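Local structure of metallo-beta-lactamase (Simiduia agarivorans, 6MFI) at residues C62-I67 / T251-A256; T206-A211 / C246-T251. The protein is a zinc-dependent metallo-beta-lactamase of the B3 group, which probably inactivates beta-lactam antibiotics by hydrolysing their lactam ring. One frame throughout, in Å; residues are numbered along the deposited sequence.

Contact 1 of 2, residues C62-I67 / T251-A256; sequences CGIAAI and TPHPSA. With ZN (zinc ion), chain B.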
loop_
_atom_site.group_PDB
_atom_site.type_symbol
_atom_site.label_atom_id
_atom_site.label_comp_id
_atom_site.label_asym_id
_atom_site.label_seq_id
_atom_site.Cartn_x
_atom_site.Cartn_y
_atom_site.Cartn_z
ATOM N N CYS A 62 0.512 -12.492 -5.235
ATOM C CA CYS A 62 1.403 -13.102 -4.255
ATOM C C CYS A 62 2.581 -12.208 -3.898
ATOM O O CYS A 62 3.217 -12.429 -2.861
ATOM C CB CYS A 62 1.923 -14.448 -4.767
ATOM S SG CYS A 62 0.655 -15.689 -5.095
ATOM N N GLY A 63 2.884 -11.206 -4.722
ATOM C CA GLY A 63 4.022 -10.344 -4.474
ATOM C C GLY A 63 3.661 -8.896 -4.210
ATOM O O GLY A 63 4.450 -8.158 -3.612
ATOM N N ILE A 64 2.474 -8.475 -4.644
ATOM C CA ILE A 64 2.023 -7.096 -4.496
ATOM C C ILE A 64 0.658 -7.098 -3.821
ATOM O O ILE A 64 -0.236 -7.853 -4.220
ATOM C CB ILE A 64 1.955 -6.367 -5.851
ATOM C CG1 ILE A 64 3.352 -6.263 -6.470
ATOM C CG2 ILE A 64 1.337 -4.986 -5.686
ATOM C CD1 ILE A 64 4.338 -5.478 -5.630
ATOM N N ALA A 65 0.497 -6.250 -2.811
ATOM C CA ALA A 65 -0.729 -6.200 -2.032
ATOM C C ALA A 65 -1.725 -5.210 -2.624
ATOM O O ALA A 65 -1.352 -4.177 -3.187
ATOM C CB ALA A 65 -0.430 -5.818 -0.581
ATOM N N ALA A 66 -3.004 -5.549 -2.491
ATOM C CA ALA A 66 -4.108 -4.655 -2.810
ATOM C C ALA A 66 -5.186 -4.871 -1.761
ATOM O O ALA A 66 -5.599 -6.009 -1.523
ATOM C CB ALA A 66 -4.661 -4.914 -4.216
ATOM N N ILE A 67 -5.626 -3.788 -1.126
ATOM C CA ILE A 67 -6.512 -3.860 0.030
ATOM C C ILE A 67 -7.894 -3.372 -0.382
ATOM O O ILE A 67 -8.050 -2.230 -0.833
ATOM C CB ILE A 67 -5.965 -3.040 1.208
ATOM C CG1 ILE A 67 -4.521 -3.446 1.511
ATOM C CG2 ILE A 67 -6.844 -3.221 2.436
ATOM C CD1 ILE A 67 -4.348 -4.925 1.787
ATOM N N THR A 251 1.248 -4.350 4.416
ATOM C CA THR A 251 2.290 -3.721 3.620
ATOM C C THR A 251 2.072 -3.993 2.140
ATOM O O THR A 251 1.595 -5.068 1.764
ATOM C CB THR A 251 3.680 -4.228 4.031
ATOM O OG1 THR A 251 3.688 -5.661 4.040
ATOM C CG2 THR A 251 4.044 -3.713 5.416
ATOM N N PRO A 252 2.411 -3.027 1.275
ATOM C CA PRO A 252 2.264 -3.258 -0.174
ATOM C C PRO A 252 3.062 -4.448 -0.670
ATOM O O PRO A 252 2.619 -5.153 -1.585
ATOM C CB PRO A 252 2.756 -1.940 -0.786
ATOM C CG PRO A 252 2.569 -0.930 0.292
ATOM C CD PRO A 252 2.846 -1.653 1.573
ATOM N N HIS A 253 4.242 -4.682 -0.102
ATOM C CA HIS A 253 4.929 -5.951 -0.269
ATOM C C HIS A 253 4.605 -6.804 0.945
ATOM O O HIS A 253 5.061 -6.482 2.052
ATOM C CB HIS A 253 6.436 -5.747 -0.399
ATOM C CG HIS A 253 6.836 -4.969 -1.613
ATOM N ND1 HIS A 253 6.983 -5.549 -2.854
ATOM C CD2 HIS A 253 7.117 -3.654 -1.777
ATOM C CE1 HIS A 253 7.338 -4.626 -3.730
ATOM N NE2 HIS A 253 7.427 -3.467 -3.102
ATOM N N PRO A 254 3.819 -7.875 0.802
ATOM C CA PRO A 254 3.343 -8.603 1.992
ATOM C C PRO A 254 4.453 -9.114 2.890
ATOM O O PRO A 254 4.284 -9.131 4.116
ATOM C CB PRO A 254 2.530 -9.757 1.388
ATOM C CG PRO A 254 2.102 -9.249 0.048
ATOM C CD PRO A 254 3.244 -8.410 -0.444
ATOM N N SER A 255 5.590 -9.523 2.326
ATOM C CA SER A 255 6.678 -10.034 3.147
ATOM C C SER A 255 7.386 -8.944 3.942
ATOM O O SER A 255 8.201 -9.271 4.811
ATOM C CB SER A 255 7.687 -10.779 2.272
ATOM O OG SER A 255 7.120 -11.960 1.730
ATOM N N ALA A 256 7.101 -7.667 3.671
ATOM C CA ALA A 256 7.699 -6.595 4.459
ATOM C C ALA A 256 7.231 -6.636 5.908
ATOM O O ALA A 256 7.981 -6.253 6.812
ATOM C CB ALA A 256 7.384 -5.236 3.835
HETATM ZN ZN ZN B . 7.251 -1.828 -4.396
HETATM O O HOH W 1 6.973 -8.509 -2.996
HETATM O O HOH W 2 8.533 -0.502 -5.132
#
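The carbonyl oxygen of P252 is approached twice from the loop 62-67. A65 N donates a hydrogen bond to it (A65 N to P252 O 2.7 Å), arriving 17° from the carbonyl plane, and the CA-H of I64 adds a weaker contact, I64 CA to P252 O 3.6 Å. A65 turns its methyl toward the other loop; A65 CB is 3.2 Å from T251 O and nearly as close to P252 O. The ring of P254 lies against the 62-67 loop: P254 CD is 3.4 Å from G63 O, and CG makes a looser apolar contact with A65 CB. G63 O also receives a hydrogen bond from water 1 at 2.6 Å, and that water in turn accepts one from H253 ND1 at 3.0 Å. The proton of H253 is therefore on ND1, which leaves NE2 to bind zinc at 2.1 Å. D114, H115 and water 2 complete the coordination of this ion, the Asp-His-His zinc site of the B3 metallo-beta-lactamases, with G63 and its water acting as a second shell to H253. Water 1 lies in the plane of the imidazole at its edge and would help to fix the rotation of the ring. I64 runs beside H253, both side chains pointing the same way; CG1 stands beside the backbone N (chi1 -64°), and I64 CD1 comes to 3.7 Å from H253 CE1. H115 meets the H253 ring edge-to-face. The backbone carbonyl of the same residue, H253 O, is held from opposite faces of its plane, by T251 OG1, 49° out of that plane, and by A256 N in the 3-10 segment that P254 opens. C62, the first residue of 62-67, is tied to C37 by a disulfide.

Contact 2 of 2, residues T206-A211 / C246-T251; sequences TTLVYA and CDLLLT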
loop_
_atom_site.group_PDB
_atom_site.type_symbol
_atom_site.label_atom_id
_atom_site.label_comp_id
_atom_site.label_asym_id
_atom_site.label_seq_id
_atom_site.Cartn_x
_atom_site.Cartn_y
_atom_site.Cartn_z
ATOM N N THR A 206 -10.790 -3.368 15.594
ATOM C CA THR A 206 -9.375 -3.477 15.276
ATOM C C THR A 206 -8.970 -2.324 14.370
ATOM O O THR A 206 -9.685 -1.987 13.421
ATOM C CB THR A 206 -9.062 -4.816 14.594
ATOM O OG1 THR A 206 -9.456 -5.895 15.450
ATOM C CG2 THR A 206 -7.573 -4.934 14.297
ATOM N N THR A 207 -7.824 -1.716 14.669
ATOM C CA THR A 207 -7.285 -0.616 13.877
ATOM C C THR A 207 -6.215 -1.173 12.944
ATOM O O THR A 207 -5.169 -1.651 13.399
ATOM C CB THR A 207 -6.713 0.479 14.774
ATOM O OG1 THR A 207 -7.730 0.947 15.668
ATOM C CG2 THR A 207 -6.222 1.643 13.932
ATOM N N LEU A 208 -6.477 -1.112 11.643
ATOM C CA LEU A 208 -5.552 -1.592 10.628
ATOM C C LEU A 208 -4.786 -0.418 10.032
ATOM O O LEU A 208 -5.340 0.669 9.850
ATOM C CB LEU A 208 -6.290 -2.348 9.520
ATOM C CG LEU A 208 -6.764 -3.779 9.797
ATOM C CD1 LEU A 208 -7.958 -3.806 10.743
ATOM C CD2 LEU A 208 -7.098 -4.490 8.495
ATOM N N VAL A 209 -3.510 -0.644 9.729
ATOM C CA VAL A 209 -2.654 0.375 9.134
ATOM C C VAL A 209 -1.972 -0.227 7.916
ATOM O O VAL A 209 -1.313 -1.270 8.019
ATOM C CB VAL A 209 -1.610 0.912 10.127
ATOM C CG1 VAL A 209 -0.580 1.764 9.402
ATOM C CG2 VAL A 209 -2.289 1.713 11.230
ATOM N N TYR A 210 -2.133 0.425 6.765
ATOM C CA TYR A 210 -1.482 0.014 5.523
ATOM C C TYR A 210 -0.232 0.873 5.352
ATOM O O TYR A 210 -0.214 1.868 4.627
ATOM C CB TYR A 210 -2.446 0.152 4.348
ATOM C CG TYR A 210 -1.965 -0.472 3.056
ATOM C CD1 TYR A 210 -1.554 -1.797 3.009
ATOM C CD2 TYR A 210 -1.941 0.264 1.879
ATOM C CE1 TYR A 210 -1.121 -2.369 1.824
ATOM C CE2 TYR A 210 -1.512 -0.298 0.693
ATOM C CZ TYR A 210 -1.104 -1.613 0.669
ATOM O OH TYR A 210 -0.679 -2.170 -0.513
ATOM N N ALA A 211 0.831 0.476 6.049
ATOM C CA ALA A 211 2.066 1.247 6.066
ATOM C C ALA A 211 2.834 1.070 4.762
ATOM O O ALA A 211 2.967 -0.044 4.248
ATOM C CB ALA A 211 2.941 0.829 7.248
ATOM N N CYS A 246 -2.537 1.274 16.143
ATOM C CA CYS A 246 -2.179 0.279 15.136
ATOM C C CYS A 246 -2.208 -1.102 15.777
ATOM O O CYS A 246 -1.306 -1.446 16.547
ATOM C CB CYS A 246 -0.806 0.604 14.563
ATOM S SG CYS A 246 -0.066 -0.617 13.473
ATOM N N ASP A 247 -3.241 -1.883 15.464
ATOM C CA ASP A 247 -3.350 -3.254 15.946
ATOM C C ASP A 247 -2.969 -4.287 14.896
ATOM O O ASP A 247 -2.428 -5.338 15.248
ATOM C CB ASP A 247 -4.777 -3.537 16.430
ATOM C CG ASP A 247 -5.255 -2.535 17.461
ATOM O OD1 ASP A 247 -4.495 -2.243 18.408
ATOM O OD2 ASP A 247 -6.394 -2.040 17.324
ATOM N N LEU A 248 -3.235 -4.009 13.620
ATOM C CA LEU A 248 -2.936 -4.925 12.528
ATOM C C LEU A 248 -2.170 -4.165 11.456
ATOM O O LEU A 248 -2.556 -3.051 11.089
ATOM C CB LEU A 248 -4.222 -5.532 11.952
ATOM C CG LEU A 248 -4.130 -6.826 11.139
ATOM C CD1 LEU A 248 -5.440 -7.587 11.223
ATOM C CD2 LEU A 248 -3.775 -6.548 9.683
ATOM N N LEU A 249 -1.093 -4.765 10.956
ATOM C CA LEU A 249 -0.210 -4.123 9.992
ATOM C C LEU A 249 -0.296 -4.820 8.640
ATOM O O LEU A 249 -0.298 -6.052 8.562
ATOM C CB LEU A 249 1.241 -4.130 10.486
ATOM C CG LEU A 249 2.255 -3.387 9.613
ATOM C CD1 LEU A 249 2.018 -1.887 9.672
ATOM C CD2 LEU A 249 3.675 -3.724 10.037
ATOM N N LEU A 250 -0.364 -4.018 7.578
ATOM C CA LEU A 250 -0.371 -4.508 6.207
ATOM C C LEU A 250 0.613 -3.692 5.382
ATOM O O LEU A 250 0.796 -2.494 5.613
ATOM C CB LEU A 250 -1.773 -4.426 5.585
ATOM C CG LEU A 250 -2.809 -5.417 6.117
ATOM C CD1 LEU A 250 -4.182 -5.122 5.532
ATOM C CD2 LEU A 250 -2.389 -6.847 5.814
ATOM N N THR A 251 1.248 -4.350 4.416
ATOM C CA THR A 251 2.290 -3.721 3.620
ATOM C C THR A 251 2.072 -3.993 2.140
ATOM O O THR A 251 1.595 -5.068 1.764
ATOM C CB THR A 251 3.680 -4.228 4.031
ATOM O OG1 THR A 251 3.688 -5.661 4.040
ATOM C CG2 THR A 251 4.044 -3.713 5.416
#
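D247 reaches across to T206 and T207 through CB and OD2. D247 CB sits 3.8 Å from T206 CG2 and also lies against T207 O. CG stands beside the backbone N of D247 (chi1 -54°) and lies near T207 N, and at the tip D247 OD2 accepts a hydrogen bond from T207 N at 3.0 Å, met on the anti side and 22° out of the carboxylate plane. T207 O answers by taking two donors, D247 N, in the plane of the T207 carbonyl, at 2.8 Å and L248 N at 3.1 Å. The L248 bond opens the parallel ladder, which goes on with V209 N to L248 O at 2.9 Å and L250 N to V209 O; a weak bond from A211 N to L250 O ends the series. L208, Y210, L248 and L250 share one face of the sheet. L208 and L248 lie side by side, CG of L208 3.8 Å from CB of L248, whereas Y210 crosses L250 at about a right angle and offers its ring edge to L250 CB (Y210 CD1 to L250 CB 3.7 Å). Y210 OH is hydrogen-bonded to D79 OD2. On the other face V209 CG2 packs on CB and SG of C246, whose disulfide partner C275 belongs to helix 274-291; L249 lies against the same helix and touches A211 CB through CD1. Strand 206-210, helix 228-242 and strand 248-250 form a beta-alpha-beta crossover, and its second strand is the edge of the five-stranded sheet in the alpha-beta/beta-alpha sandwich of the metallo-beta-lactamase fold.

Overall arrangement
Contact 2 is nested inside the chain loop that contact 1 closes, and the two share T251, where strand 248-250 gives way to the loop carrying H253. Their centres are 13 Å apart, yet they touch directly: P252 CD is 3.1 Å from A211 O, and Y210 CE1 packs 3.6 Å from I67 CG1. Y210 thus bridges the five-stranded sheet and the 62-67 loop, which leads into strand 67-71 of the other sheet. Between nearest atoms, the side chain of Y210 is about 5 Å from that of H115, and the side chain of Y210 is about 9 Å from a bound zinc ion. Contact 1 contributes a ligand itself; the side chain of H253 also lies about 5 Å from the second zinc.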